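Local coordinates for salicylic acid-binding protein 2 (Nicotiana tabacum, PDB 1Y7I) that hydrolyses methyl salicylate to the defence hormone salicylic acid, a step needed for systemic acquired resistance, at residues E3-V8 / A30-T35; D38-G43 / T59-E64; Q96-A101 / G198-V203; E129-T134 / T147-G152; Y161-P166 / G235-A240. One frame throughout, in Å; residues are numbered along the deposited sequence.

Interaction 1. Residues E3-V8 / A30-T35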
# COMPACT_ATOMS: atom_id res chain seq x y z
N GLU B 3 22.92 19.72 -9.36
CA GLU B 3 22.43 20.26 -8.05
C GLU B 3 21.37 19.32 -7.47
O GLU B 3 21.17 19.27 -6.25
CB GLU B 3 21.86 21.67 -8.24
CG GLU B 3 21.38 22.33 -6.95
CD GLU B 3 21.01 23.81 -7.13
OE1 GLU B 3 20.16 24.12 -8.00
OE2 GLU B 3 21.57 24.65 -6.39
N GLY B 4 20.69 18.58 -8.34
CA GLY B 4 19.67 17.65 -7.90
C GLY B 4 20.27 16.53 -7.08
O GLY B 4 21.47 16.28 -7.16
N LYS B 5 19.46 15.86 -6.28
CA LYS B 5 19.94 14.77 -5.45
C LYS B 5 19.02 13.57 -5.55
O LYS B 5 17.86 13.69 -5.94
CB LYS B 5 20.03 15.21 -3.98
CG LYS B 5 21.09 16.27 -3.69
CD LYS B 5 22.49 15.69 -3.77
CE LYS B 5 23.55 16.74 -3.47
NZ LYS B 5 23.54 17.84 -4.47
N HIS B 6 19.55 12.40 -5.21
CA HIS B 6 18.77 11.17 -5.23
C HIS B 6 18.48 10.76 -3.79
O HIS B 6 19.38 10.36 -3.05
CB HIS B 6 19.55 10.04 -5.91
CG HIS B 6 18.78 8.75 -5.99
ND1 HIS B 6 19.35 7.57 -6.43
CD2 HIS B 6 17.49 8.46 -5.70
CE1 HIS B 6 18.44 6.62 -6.42
NE2 HIS B 6 17.30 7.13 -5.98
N PHE B 7 17.21 10.86 -3.39
CA PHE B 7 16.80 10.48 -2.04
C PHE B 7 16.32 9.02 -1.98
O PHE B 7 15.42 8.64 -2.72
CB PHE B 7 15.66 11.40 -1.57
CG PHE B 7 16.10 12.79 -1.20
CD1 PHE B 7 16.64 13.05 0.05
CD2 PHE B 7 15.97 13.85 -2.11
CE1 PHE B 7 17.05 14.33 0.41
CE2 PHE B 7 16.38 15.15 -1.77
CZ PHE B 7 16.92 15.39 -0.50
N VAL B 8 16.95 8.20 -1.13
CA VAL B 8 16.54 6.81 -0.94
C VAL B 8 15.82 6.82 0.42
O VAL B 8 16.44 7.02 1.47
CB VAL B 8 17.76 5.81 -0.89
CG1 VAL B 8 17.25 4.36 -0.67
CG2 VAL B 8 18.55 5.87 -2.22
N ALA B 30 10.68 19.37 -6.50
CA ALA B 30 11.82 20.23 -6.19
C ALA B 30 13.00 19.90 -7.10
O ALA B 30 14.09 20.46 -6.94
CB ALA B 30 12.22 20.06 -4.73
N GLY B 31 12.77 18.98 -8.04
CA GLY B 31 13.81 18.59 -8.98
C GLY B 31 14.74 17.50 -8.50
O GLY B 31 15.88 17.41 -8.95
N HIS B 32 14.27 16.66 -7.59
CA HIS B 32 15.12 15.61 -7.07
C HIS B 32 14.62 14.22 -7.45
O HIS B 32 13.48 14.06 -7.86
CB HIS B 32 15.20 15.73 -5.54
CG HIS B 32 15.91 16.96 -5.07
ND1 HIS B 32 17.28 17.10 -5.14
CD2 HIS B 32 15.44 18.10 -4.49
CE1 HIS B 32 17.63 18.27 -4.62
NE2 HIS B 32 16.53 18.89 -4.22
N LYS B 33 15.49 13.22 -7.34
CA LYS B 33 15.12 11.85 -7.65
C LYS B 33 14.78 11.18 -6.33
O LYS B 33 15.41 11.46 -5.30
CB LYS B 33 16.27 11.12 -8.34
CG LYS B 33 15.94 9.68 -8.74
CD LYS B 33 17.11 9.06 -9.50
CE LYS B 33 16.90 7.59 -9.77
NZ LYS B 33 15.68 7.36 -10.59
N VAL B 34 13.79 10.29 -6.34
CA VAL B 34 13.36 9.60 -5.12
C VAL B 34 13.07 8.12 -5.34
O VAL B 34 12.37 7.74 -6.27
CB VAL B 34 12.08 10.26 -4.51
CG1 VAL B 34 11.57 9.44 -3.32
CG2 VAL B 34 12.38 11.69 -4.05
N THR B 35 13.63 7.29 -4.48
CA THR B 35 13.38 5.86 -4.54
C THR B 35 12.77 5.56 -3.18
O THR B 35 13.41 5.81 -2.15
CB THR B 35 14.69 5.03 -4.73
OG1 THR B 35 15.35 5.43 -5.94
CG2 THR B 35 14.37 3.54 -4.81
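The imidazole of His-6 is sandwiched between aliphatic groups. Lys-33 lays its chain over one face, with CD 3.8 Å from the ring centroid and almost on the ring normal, a CH-pi contact, while CG2 of Val-8 lies nearer the rim of the opposite face. At the ring edge NE2 meets OG1 of Thr-35 in a short hydrogen bond of 2.6 Å, in which either atom may be the donor. With chi1 of -179°, the His-6 ring is swung away from its own backbone N and across to the neighbouring strand. A second imidazole, that of His-32, receives on one face the CE2 edge of the Phe-7 ring; the planes stand at 81° in a T-shaped pair. In its own plane ND1 of His-32 accepts the backbone N-H of Lys-5 at 2.8 Å, a bent bond.

Between these side chains the backbones run parallel. Lys-33 N donates to Lys-5 O at 2.8 Å, Phe-7 N to Lys-33 O at 2.7 Å, and Thr-35 N to Phe-7 O at 2.9 Å. Gly-31, with positive phi, ends the preceding helix in a Schellman motif. The strand pair belongs to the right-handed beta-alpha-beta unit of strand 6-10, helix 23-29 and strand 33-36, at one margin of the central sheet. Leu-253, a salicylate-binding residue, packs on His-32.

Because ND1 of His-32 accepts a backbone proton, this ring is probably neutral, with its own proton on NE2. ND1 of His-6 is buried without a polar partner, which would disfavour a charged imidazolium there.

Interaction 2. Residues D38-G43 / T59-E64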
# COMPACT_ATOMS: atom_id res chain seq x y z
N ASP B 38 11.05 -0.91 -0.96
CA ASP B 38 10.25 -1.83 -0.17
C ASP B 38 11.33 -2.75 0.40
O ASP B 38 12.12 -3.31 -0.36
CB ASP B 38 9.30 -2.65 -1.04
CG ASP B 38 7.86 -2.20 -0.95
OD1 ASP B 38 7.01 -2.77 -1.67
OD2 ASP B 38 7.56 -1.28 -0.16
N LEU B 39 11.41 -2.88 1.72
CA LEU B 39 12.41 -3.78 2.28
C LEU B 39 11.88 -5.21 2.18
O LEU B 39 10.77 -5.43 1.71
CB LEU B 39 12.71 -3.40 3.74
CG LEU B 39 13.44 -2.07 3.95
CD1 LEU B 39 13.71 -1.85 5.42
CD2 LEU B 39 14.75 -2.07 3.16
N ALA B 40 12.68 -6.19 2.61
CA ALA B 40 12.24 -7.58 2.53
C ALA B 40 10.97 -7.77 3.35
O ALA B 40 10.85 -7.24 4.45
CB ALA B 40 13.34 -8.51 3.04
N ALA B 41 10.01 -8.51 2.80
CA ALA B 41 8.74 -8.79 3.48
C ALA B 41 7.97 -7.54 3.90
O ALA B 41 7.22 -7.56 4.88
CB ALA B 41 8.98 -9.69 4.69
N SER B 42 8.15 -6.46 3.15
CA SER B 42 7.48 -5.19 3.43
C SER B 42 6.75 -4.72 2.18
O SER B 42 7.12 -5.08 1.07
CB SER B 42 8.51 -4.14 3.84
OG SER B 42 9.30 -4.59 4.92
N GLY B 43 5.71 -3.90 2.36
CA GLY B 43 4.96 -3.40 1.23
C GLY B 43 4.36 -4.52 0.39
O GLY B 43 3.54 -5.29 0.89
N THR B 59 17.32 -5.97 5.10
CA THR B 59 17.91 -4.82 4.41
C THR B 59 18.37 -5.11 2.98
O THR B 59 18.71 -4.19 2.23
CB THR B 59 19.12 -4.29 5.21
OG1 THR B 59 18.74 -4.11 6.58
CG2 THR B 59 19.61 -2.95 4.65
N LEU B 60 18.36 -6.38 2.59
CA LEU B 60 18.81 -6.79 1.26
C LEU B 60 18.36 -5.87 0.11
O LEU B 60 19.17 -5.53 -0.76
CB LEU B 60 18.36 -8.23 0.97
CG LEU B 60 18.93 -8.85 -0.31
CD1 LEU B 60 20.44 -8.85 -0.21
CD2 LEU B 60 18.42 -10.29 -0.50
N PRO B 61 17.08 -5.48 0.07
CA PRO B 61 16.68 -4.60 -1.03
C PRO B 61 17.49 -3.30 -1.03
O PRO B 61 17.83 -2.77 -2.09
CB PRO B 61 15.19 -4.37 -0.79
CG PRO B 61 14.77 -5.66 -0.14
CD PRO B 61 15.90 -5.92 0.84
N LEU B 62 17.80 -2.78 0.15
CA LEU B 62 18.58 -1.55 0.24
C LEU B 62 20.01 -1.84 -0.22
O LEU B 62 20.57 -1.07 -1.00
CB LEU B 62 18.59 -1.02 1.67
CG LEU B 62 18.75 0.50 1.94
CD1 LEU B 62 19.54 0.66 3.23
CD2 LEU B 62 19.44 1.23 0.80
N MSE B 63 20.59 -2.94 0.25
CA MSE B 63 21.96 -3.31 -0.13
C MSE B 63 22.08 -3.46 -1.64
O MSE B 63 23.03 -2.96 -2.25
CB MSE B 63 22.37 -4.61 0.54
CG MSE B 63 22.22 -4.59 2.05
SE MSE B 63 23.17 -3.09 2.84
CE MSE B 63 24.93 -3.89 2.95
N GLU B 64 21.12 -4.16 -2.23
CA GLU B 64 21.11 -4.39 -3.66
C GLU B 64 21.11 -3.07 -4.42
O GLU B 64 21.79 -2.94 -5.44
CB GLU B 64 19.88 -5.21 -4.05
CG GLU B 64 19.92 -6.64 -3.56
CD GLU B 64 18.66 -7.41 -3.89
OE1 GLU B 64 18.67 -8.65 -3.75
OE2 GLU B 64 17.66 -6.78 -4.27
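Pro-61, its CB directed toward the loop, lays its ring against the backbone of 38-43, and the contact is arranged round it. CB of the proline lies 3.3 Å from Asp-38 O, and CG comes within 3.5 Å of Ala-40 N, so the ring rests along the peptide units on either side of Leu-39 without any hydrogen bond across. Beside it the methyl of Ala-40 packs against CD of Pro-61 at 4.3 Å.

Leu-39 approaches differently. Its CB leaves alongside the helix, but the branch end swings back: with CG beside the backbone N (chi1 -69°) and the chain then extended, CD2 reaches CB of Leu-62 at 4.3 Å and CA of Thr-59 at 4.4 Å. The leucine thus lies next to the turn that carries the proline, and Val-10 and Asn-86 also pack on it. Leu-62 touches Val-8.

The polar groups look elsewhere. The CB of Asp-38 points away from the helix, and its carboxylate accepts Gly-17 N at OD2 and Thr-44 N at OD1; Thr-59 OG1 is bonded to Asn-86 and to Leu-55 O.

A type II turn from Leu-39 to Ser-42, with Ser-42 N bonded to Leu-39 O at 3.2 Å, reverses the loop. The helix is kinked where the N atoms of Pro-61, which has no proton, and Leu-62 make no regular bond to the turn before. This is a loop-on-helix contact of the alpha/beta-hydrolase fold, in which the loop following strand 33-36 runs past the sheet's C-terminal edge and packs on the helix that follows it.

Interaction 3. Residues Q96-A101 / G198-V203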
# COMPACT_ATOMS: atom_id res chain seq x y z
N GLN B 96 31.28 5.59 0.94
CA GLN B 96 31.67 6.53 -0.10
C GLN B 96 30.59 6.84 -1.14
O GLN B 96 30.84 7.60 -2.07
CB GLN B 96 32.94 6.07 -0.83
CG GLN B 96 33.45 4.67 -0.48
CD GLN B 96 32.44 3.57 -0.79
OE1 GLN B 96 31.83 2.99 0.12
NE2 GLN B 96 32.26 3.27 -2.08
N LYS B 97 29.41 6.26 -0.99
CA LYS B 97 28.34 6.51 -1.95
C LYS B 97 27.18 7.25 -1.29
O LYS B 97 26.14 7.49 -1.92
CB LYS B 97 27.86 5.19 -2.57
CG LYS B 97 28.99 4.38 -3.19
CD LYS B 97 28.53 3.50 -4.34
CE LYS B 97 28.08 4.33 -5.56
NZ LYS B 97 29.13 5.25 -6.11
N ILE B 98 27.37 7.62 -0.03
CA ILE B 98 26.34 8.31 0.75
C ILE B 98 26.74 9.73 1.14
O ILE B 98 27.65 9.92 1.94
CB ILE B 98 26.05 7.52 2.04
CG1 ILE B 98 25.58 6.11 1.68
CG2 ILE B 98 25.01 8.25 2.88
CD1 ILE B 98 25.64 5.14 2.83
N TYR B 99 26.05 10.71 0.59
CA TYR B 99 26.34 12.11 0.91
C TYR B 99 26.08 12.32 2.40
O TYR B 99 26.86 12.98 3.09
CB TYR B 99 25.44 13.04 0.08
CG TYR B 99 25.82 13.17 -1.38
CD1 TYR B 99 24.86 13.08 -2.38
CD2 TYR B 99 27.14 13.44 -1.75
CE1 TYR B 99 25.19 13.27 -3.72
CE2 TYR B 99 27.48 13.64 -3.09
CZ TYR B 99 26.50 13.56 -4.07
OH TYR B 99 26.83 13.77 -5.40
N ALA B 100 24.99 11.75 2.89
CA ALA B 100 24.64 11.85 4.30
C ALA B 100 23.52 10.88 4.64
O ALA B 100 22.78 10.42 3.76
CB ALA B 100 24.22 13.28 4.65
N ALA B 101 23.40 10.57 5.92
CA ALA B 101 22.37 9.67 6.40
C ALA B 101 21.44 10.47 7.30
O ALA B 101 21.89 11.12 8.25
CB ALA B 101 23.01 8.51 7.17
N GLY B 198 30.82 5.28 10.89
CA GLY B 198 31.02 6.57 11.51
C GLY B 198 31.61 7.66 10.65
O GLY B 198 31.81 8.78 11.12
N SER B 199 31.90 7.37 9.38
CA SER B 199 32.46 8.38 8.49
C SER B 199 31.36 9.11 7.73
O SER B 199 31.59 10.17 7.15
CB SER B 199 33.43 7.73 7.50
OG SER B 199 32.73 6.87 6.61
N VAL B 200 30.17 8.52 7.71
CA VAL B 200 29.05 9.14 7.02
C VAL B 200 28.37 10.17 7.90
O VAL B 200 28.07 9.91 9.07
CB VAL B 200 28.01 8.08 6.57
CG1 VAL B 200 26.86 8.76 5.83
CG2 VAL B 200 28.69 7.05 5.67
N LYS B 201 28.15 11.36 7.34
CA LYS B 201 27.52 12.47 8.03
C LYS B 201 26.12 12.06 8.48
O LYS B 201 25.32 11.58 7.68
CB LYS B 201 27.45 13.68 7.10
CG LYS B 201 26.65 14.87 7.63
CD LYS B 201 26.43 15.93 6.55
CE LYS B 201 25.56 17.07 7.05
NZ LYS B 201 25.28 18.09 6.00
N ARG B 202 25.83 12.27 9.76
CA ARG B 202 24.53 11.93 10.31
C ARG B 202 23.67 13.12 10.70
O ARG B 202 24.11 14.02 11.43
CB ARG B 202 24.70 11.06 11.56
CG ARG B 202 25.37 9.72 11.32
CD ARG B 202 25.05 8.75 12.46
NE ARG B 202 25.61 9.16 13.75
CZ ARG B 202 26.89 9.05 14.07
NH1 ARG B 202 27.31 9.44 15.27
NH2 ARG B 202 27.76 8.57 13.19
N VAL B 203 22.43 13.11 10.22
CA VAL B 203 21.49 14.16 10.53
C VAL B 203 20.26 13.50 11.16
O VAL B 203 19.70 12.57 10.60
CB VAL B 203 21.05 14.92 9.26
CG1 VAL B 203 20.10 16.05 9.64
CG2 VAL B 203 22.27 15.47 8.53
O HOH W 1 29.03 11.70 4.42
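Lys-201 O receives the N-H of Ala-101 at 2.8 Å in a nearly linear bond (174°) that joins the two strands. One step on, Val-203 N donates to Ala-101 O at 2.9 Å, and the same oxygen lies 3.4 Å from Arg-202 CA in a CA-H...O contact. Ala-101 and Arg-202 therefore form a parallel bridge. Before the strands meet, a water lies 2.8 Å from Tyr-99 O and accepts from Lys-201 N at 3.1 Å.

Apolar branches pack beside this seam. Val-200 carries CG1 anti to its backbone N (chi1 -179°), which brings that methyl to CG2 of Ile-98 at 3.5 Å, the two side chains crossing at about a right angle; the same methyl also faces CB of Ala-101. Elsewhere, the extended chain of Lys-201 passes CB of Ala-100 with its CD at 3.9 Å, carrying its ammonium group onward to a long, weak ion pair with Glu-262. Met-91 of helix 83-93 packs on Ile-98, Ala-101 and Val-200.

These strands are neighbours in the central sheet of the hydrolase. Straight backbone bonds fix their alignment, and where the chains diverge a water mediates between Tyr-99 O and Lys-201 N, which are too far apart to bond directly.

Interaction 4. Residues E129-T134 / T147-G152. With SAL (2-hydroxybenzoic acid), chain E.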
# COMPACT_ATOMS: atom_id res chain seq x y z
N GLU B 129 3.77 -1.53 28.77
CA GLU B 129 2.39 -1.08 28.58
C GLU B 129 2.22 -0.25 27.31
O GLU B 129 1.11 -0.16 26.78
CB GLU B 129 1.93 -0.26 29.79
CG GLU B 129 0.93 -0.96 30.69
CD GLU B 129 1.59 -1.90 31.69
OE1 GLU B 129 0.87 -2.75 32.27
OE2 GLU B 129 2.83 -1.79 31.90
N ASN B 130 3.30 0.35 26.84
CA ASN B 130 3.25 1.19 25.64
C ASN B 130 2.96 0.43 24.35
O ASN B 130 2.44 1.00 23.40
CB ASN B 130 4.56 1.97 25.49
CG ASN B 130 4.43 3.15 24.53
OD1 ASN B 130 3.62 4.05 24.75
ND2 ASN B 130 5.24 3.14 23.46
N TRP B 131 3.29 -0.86 24.32
CA TRP B 131 3.06 -1.68 23.13
C TRP B 131 1.58 -1.92 22.87
O TRP B 131 1.18 -2.20 21.74
CB TRP B 131 3.78 -3.02 23.25
CG TRP B 131 5.27 -2.90 23.27
CD1 TRP B 131 6.10 -3.02 24.35
CD2 TRP B 131 6.12 -2.64 22.14
NE1 TRP B 131 7.41 -2.85 23.97
CE2 TRP B 131 7.45 -2.61 22.62
CE3 TRP B 131 5.89 -2.42 20.78
CZ2 TRP B 131 8.55 -2.38 21.78
CZ3 TRP B 131 6.98 -2.19 19.94
CH2 TRP B 131 8.29 -2.17 20.45
N LEU B 132 0.77 -1.84 23.92
CA LEU B 132 -0.67 -2.04 23.81
C LEU B 132 -1.03 -3.38 23.16
O LEU B 132 -0.78 -4.44 23.72
CB LEU B 132 -1.31 -0.89 23.03
CG LEU B 132 -1.05 0.53 23.55
CD1 LEU B 132 -1.78 1.53 22.67
CD2 LEU B 132 -1.51 0.66 24.99
N ASP B 133 -1.62 -3.33 21.97
CA ASP B 133 -2.03 -4.54 21.26
C ASP B 133 -1.05 -5.07 20.22
O ASP B 133 -1.45 -5.83 19.33
CB ASP B 133 -3.39 -4.31 20.60
CG ASP B 133 -3.36 -3.20 19.57
OD1 ASP B 133 -4.42 -2.92 18.98
OD2 ASP B 133 -2.28 -2.60 19.36
N THR B 134 0.21 -4.67 20.31
CA THR B 134 1.22 -5.13 19.37
C THR B 134 1.48 -6.62 19.56
O THR B 134 1.68 -7.08 20.68
CB THR B 134 2.55 -4.36 19.56
OG1 THR B 134 2.35 -2.97 19.29
CG2 THR B 134 3.62 -4.91 18.63
N THR B 147 11.79 -13.63 16.79
CA THR B 147 10.52 -13.04 17.17
C THR B 147 10.04 -12.05 16.11
O THR B 147 10.83 -11.28 15.57
CB THR B 147 10.64 -12.31 18.52
OG1 THR B 147 11.19 -13.21 19.50
CG2 THR B 147 9.28 -11.84 19.00
N SER B 148 8.75 -12.10 15.81
CA SER B 148 8.17 -11.18 14.84
C SER B 148 7.42 -10.12 15.62
O SER B 148 7.01 -10.35 16.75
CB SER B 148 7.21 -11.92 13.90
OG SER B 148 6.06 -12.36 14.59
N MSE B 149 7.24 -8.96 15.00
CA MSE B 149 6.54 -7.84 15.62
C MSE B 149 5.51 -7.25 14.67
O MSE B 149 5.86 -6.74 13.60
CB MSE B 149 7.55 -6.77 16.03
CG MSE B 149 6.94 -5.47 16.50
SE MSE B 149 8.30 -4.18 16.94
CE MSE B 149 8.80 -3.65 15.15
N PHE B 150 4.24 -7.29 15.07
CA PHE B 150 3.15 -6.77 14.25
C PHE B 150 2.31 -5.76 15.04
O PHE B 150 1.62 -6.13 15.99
CB PHE B 150 2.28 -7.95 13.78
CG PHE B 150 1.27 -7.59 12.73
CD1 PHE B 150 1.63 -6.82 11.63
CD2 PHE B 150 -0.03 -8.05 12.81
CE1 PHE B 150 0.71 -6.51 10.63
CE2 PHE B 150 -0.97 -7.75 11.82
CZ PHE B 150 -0.59 -6.98 10.72
N PHE B 151 2.39 -4.49 14.66
CA PHE B 151 1.63 -3.46 15.35
C PHE B 151 0.13 -3.70 15.21
O PHE B 151 -0.35 -4.10 14.15
CB PHE B 151 1.96 -2.06 14.80
CG PHE B 151 3.42 -1.71 14.84
CD1 PHE B 151 4.21 -2.09 15.92
CD2 PHE B 151 4.02 -1.03 13.79
CE1 PHE B 151 5.57 -1.80 15.95
CE2 PHE B 151 5.38 -0.73 13.80
CZ PHE B 151 6.16 -1.12 14.89
N GLY B 152 -0.60 -3.47 16.30
CA GLY B 152 -2.04 -3.65 16.29
C GLY B 152 -2.70 -2.31 16.02
O GLY B 152 -2.02 -1.28 16.02
C1' SAL E . 8.89 1.64 14.01
O1' SAL E . 8.09 2.53 13.49
O2' SAL E . 9.69 1.02 13.30
C1 SAL E . 8.78 1.42 15.47
C2 SAL E . 9.62 0.45 16.12
C3 SAL E . 9.52 0.25 17.51
C4 SAL E . 8.59 1.00 18.26
C5 SAL E . 7.76 1.95 17.65
C6 SAL E . 7.86 2.16 16.27
O2 SAL E . 10.54 -0.31 15.45
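Apolar and aromatic contacts dominate. CZ3 of Trp-131 meets SE of the selenomethionine at Met-149 at 3.8 Å, an oblique Met-aromatic contact in which the two side chains cross at about a right angle. CZ3 of Trp-131 also lies 4.2 Å from CE1 of Phe-151. All three residues line the ligand pocket: CZ of Phe-151 is 3.7 Å from C1 of the bound salicylate, CH2 of Trp-131 is 3.9 Å from C4, and the methyl of Met-149 approaches the phenolic O2. Thr-134 fills the angle behind them, its CG2 against CG of Met-149 and its OG1 at the edge of the Phe-151 ring.

No hydrogen bond crosses between the segments. Within 129-134 a type II' turn has Trp-131 O taking both Thr-134 N at 3.0 Å and Thr-134 OG1 at 2.8 Å, the hydroxyl lying in the carbonyl plane on a lone pair. Across the segments there is a CA-H...O contact from Thr-134 to Phe-150 O.

With chi1 of 61° the carboxylate of Asp-133 packs on the backbone of Gly-152, the N-cap residue, with OD2 3.3 Å from its CA. OD1 accepts from Lys-154 N and OD2 from Phe-155 N.

The wall offered to the salicylate ring is largely apolar, consistent with binding the aromatic ring of methyl salicylate, while the carboxylate of Asp-133, set at the start of helix 153-160, is probably stabilised by the positive end of the helix dipole.

Interaction 5. Residues Y161-P166 / G235-A240. With SAL (2-hydroxybenzoic acid), chain E.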
# COMPACT_ATOMS: atom_id res chain seq x y z
N TYR B 161 0.03 7.12 14.99
CA TYR B 161 -0.78 8.00 14.14
C TYR B 161 -1.70 8.96 14.90
O TYR B 161 -2.63 9.52 14.32
CB TYR B 161 -1.66 7.16 13.21
CG TYR B 161 -0.93 6.42 12.09
CD1 TYR B 161 0.06 5.47 12.37
CD2 TYR B 161 -1.25 6.67 10.75
CE1 TYR B 161 0.71 4.79 11.33
CE2 TYR B 161 -0.62 5.99 9.72
CZ TYR B 161 0.36 5.05 10.01
OH TYR B 161 1.00 4.41 8.98
N GLN B 162 -1.43 9.16 16.19
CA GLN B 162 -2.25 10.03 17.03
C GLN B 162 -2.56 11.39 16.43
O GLN B 162 -3.61 11.96 16.70
CB GLN B 162 -1.58 10.21 18.40
CG GLN B 162 -0.17 9.60 18.46
CD GLN B 162 0.92 10.62 18.50
OE1 GLN B 162 2.07 10.31 18.21
NE2 GLN B 162 0.58 11.84 18.86
N LEU B 163 -1.66 11.94 15.63
CA LEU B 163 -1.92 13.25 15.04
C LEU B 163 -2.21 13.18 13.55
O LEU B 163 -2.26 14.20 12.87
CB LEU B 163 -0.74 14.19 15.31
CG LEU B 163 -0.47 14.59 16.76
CD1 LEU B 163 0.75 15.50 16.80
CD2 LEU B 163 -1.69 15.33 17.35
N CYS B 164 -2.38 11.96 13.04
CA CYS B 164 -2.68 11.76 11.63
C CYS B 164 -4.19 11.64 11.42
O CYS B 164 -4.95 11.66 12.39
CB CYS B 164 -1.97 10.51 11.10
SG CYS B 164 -0.17 10.65 10.99
N SER B 165 -4.62 11.51 10.17
CA SER B 165 -6.04 11.43 9.85
C SER B 165 -6.59 10.01 9.80
O SER B 165 -5.85 9.04 9.69
CB SER B 165 -6.31 12.08 8.49
OG SER B 165 -5.81 11.27 7.45
N PRO B 166 -7.92 9.88 9.88
CA PRO B 166 -8.52 8.54 9.83
C PRO B 166 -8.20 7.86 8.48
O PRO B 166 -8.14 6.64 8.40
CB PRO B 166 -10.01 8.81 10.04
CG PRO B 166 -10.19 10.21 9.53
CD PRO B 166 -8.96 10.91 10.07
N GLY B 235 5.33 19.55 16.36
CA GLY B 235 3.95 19.19 16.07
C GLY B 235 3.73 17.96 15.21
O GLY B 235 2.64 17.74 14.70
N ALA B 236 4.76 17.14 15.05
CA ALA B 236 4.63 15.93 14.25
C ALA B 236 4.67 14.69 15.11
O ALA B 236 5.46 14.61 16.05
CB ALA B 236 5.74 15.87 13.21
N ASP B 237 3.81 13.72 14.81
CA ASP B 237 3.82 12.47 15.56
C ASP B 237 4.86 11.56 14.91
O ASP B 237 5.68 12.03 14.11
CB ASP B 237 2.44 11.80 15.59
CG ASP B 237 1.89 11.47 14.21
OD1 ASP B 237 2.68 11.35 13.24
OD2 ASP B 237 0.65 11.32 14.10
N HIS B 238 4.81 10.28 15.23
CA HIS B 238 5.76 9.31 14.67
C HIS B 238 5.79 9.28 13.14
O HIS B 238 6.85 9.13 12.55
CB HIS B 238 5.44 7.90 15.19
CG HIS B 238 6.51 6.90 14.90
ND1 HIS B 238 7.80 7.02 15.37
CD2 HIS B 238 6.49 5.74 14.19
CE1 HIS B 238 8.52 5.99 14.97
NE2 HIS B 238 7.75 5.20 14.25
N MSE B 239 4.62 9.43 12.52
CA MSE B 239 4.52 9.41 11.05
C MSE B 239 4.64 10.83 10.47
O MSE B 239 3.67 11.36 9.94
CB MSE B 239 3.18 8.83 10.60
CG MSE B 239 2.79 7.53 11.25
SE MSE B 239 4.16 6.22 11.07
CE MSE B 239 3.96 5.82 9.19
N ALA B 240 5.83 11.42 10.55
CA ALA B 240 6.02 12.77 10.05
C ALA B 240 5.76 12.91 8.55
O ALA B 240 5.34 13.97 8.09
CB ALA B 240 7.43 13.27 10.38
C1' SAL E . 8.89 1.64 14.01
O1' SAL E . 8.09 2.53 13.49
O2' SAL E . 9.69 1.02 13.30
C1 SAL E . 8.78 1.42 15.47
C2 SAL E . 9.62 0.45 16.12
C3 SAL E . 9.52 0.25 17.51
C4 SAL E . 8.59 1.00 18.26
C5 SAL E . 7.76 1.95 17.65
C6 SAL E . 7.86 2.16 16.27
O2 SAL E . 10.54 -0.31 15.45
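Two loops of the alpha/beta-hydrolase fold meet here, one from the cap region and one carrying the catalytic histidine. Residues 161-164 make a type I turn, closed by Cys-164 N to Tyr-161 O at 2.8 Å, and Ser-165 is the N-cap of the next helix. The partner segment 235-240 follows strand 229-233, with Gly-235 at positive phi, and Met-239 stands at the N-cap of helix 240-243.

Asp-237 aims its carboxylate into the turn. Its CG sits between backbone N and carbonyl carbon (chi1 59°), which lets OD2 of Asp-237 use its anti lone pair to accept Leu-163 N at 2.8 Å, while OD1 turns back to Met-239 N in a weak bond. SG of Cys-164 lies 3.3 Å from OD2 of Asp-237. CB of Leu-163 flanks the carboxylate and its CD1 reaches Gly-235 O.

Selenomethionine Met-239 lies over the Tyr-161 ring. CG of Met-239 stands 3.6 Å from the centroid of the Tyr-161 ring, 16° off the normal, in a CH-pi contact; its SE lies obliquely at 4.5 Å in a Met-aromatic one. The hydroxyl of Tyr-161 is bonded to His-15.

His-238, between Asp-237 and Met-239 in sequence, reaches the active site. Its ND1 is held by Asp-210, the charge-relay acid, and Ser-81 lies close by. NE2 of His-238 donates to the carboxylate O1' of salicylate, which sits in the plane of the imidazole at 2.8 Å.

How the interactions relate
Interactions 1 and 3 belong to the same parallel sheet and rest on backbone hydrogen bonds; they touch where Lys-5 packs on Tyr-99. Interaction 1 lies at the sheet margin, partly buried, with two hydrogen bonds involving side chains as well as the backbone ones, whereas interaction 3, between inner strands, is buried and chiefly aliphatic. Interaction 2 is also buried but has no hydrogen bond across it; its helix meets the sheet where Leu-62 packs on Val-8. Interactions 4 and 5 are partly buried, on the ligand side. Both touch the salicylate, yet differently: 129-134/147-152 supplies apolar surface, 161-166/235-240 the histidine. Their nearest atoms are about 6 Å apart.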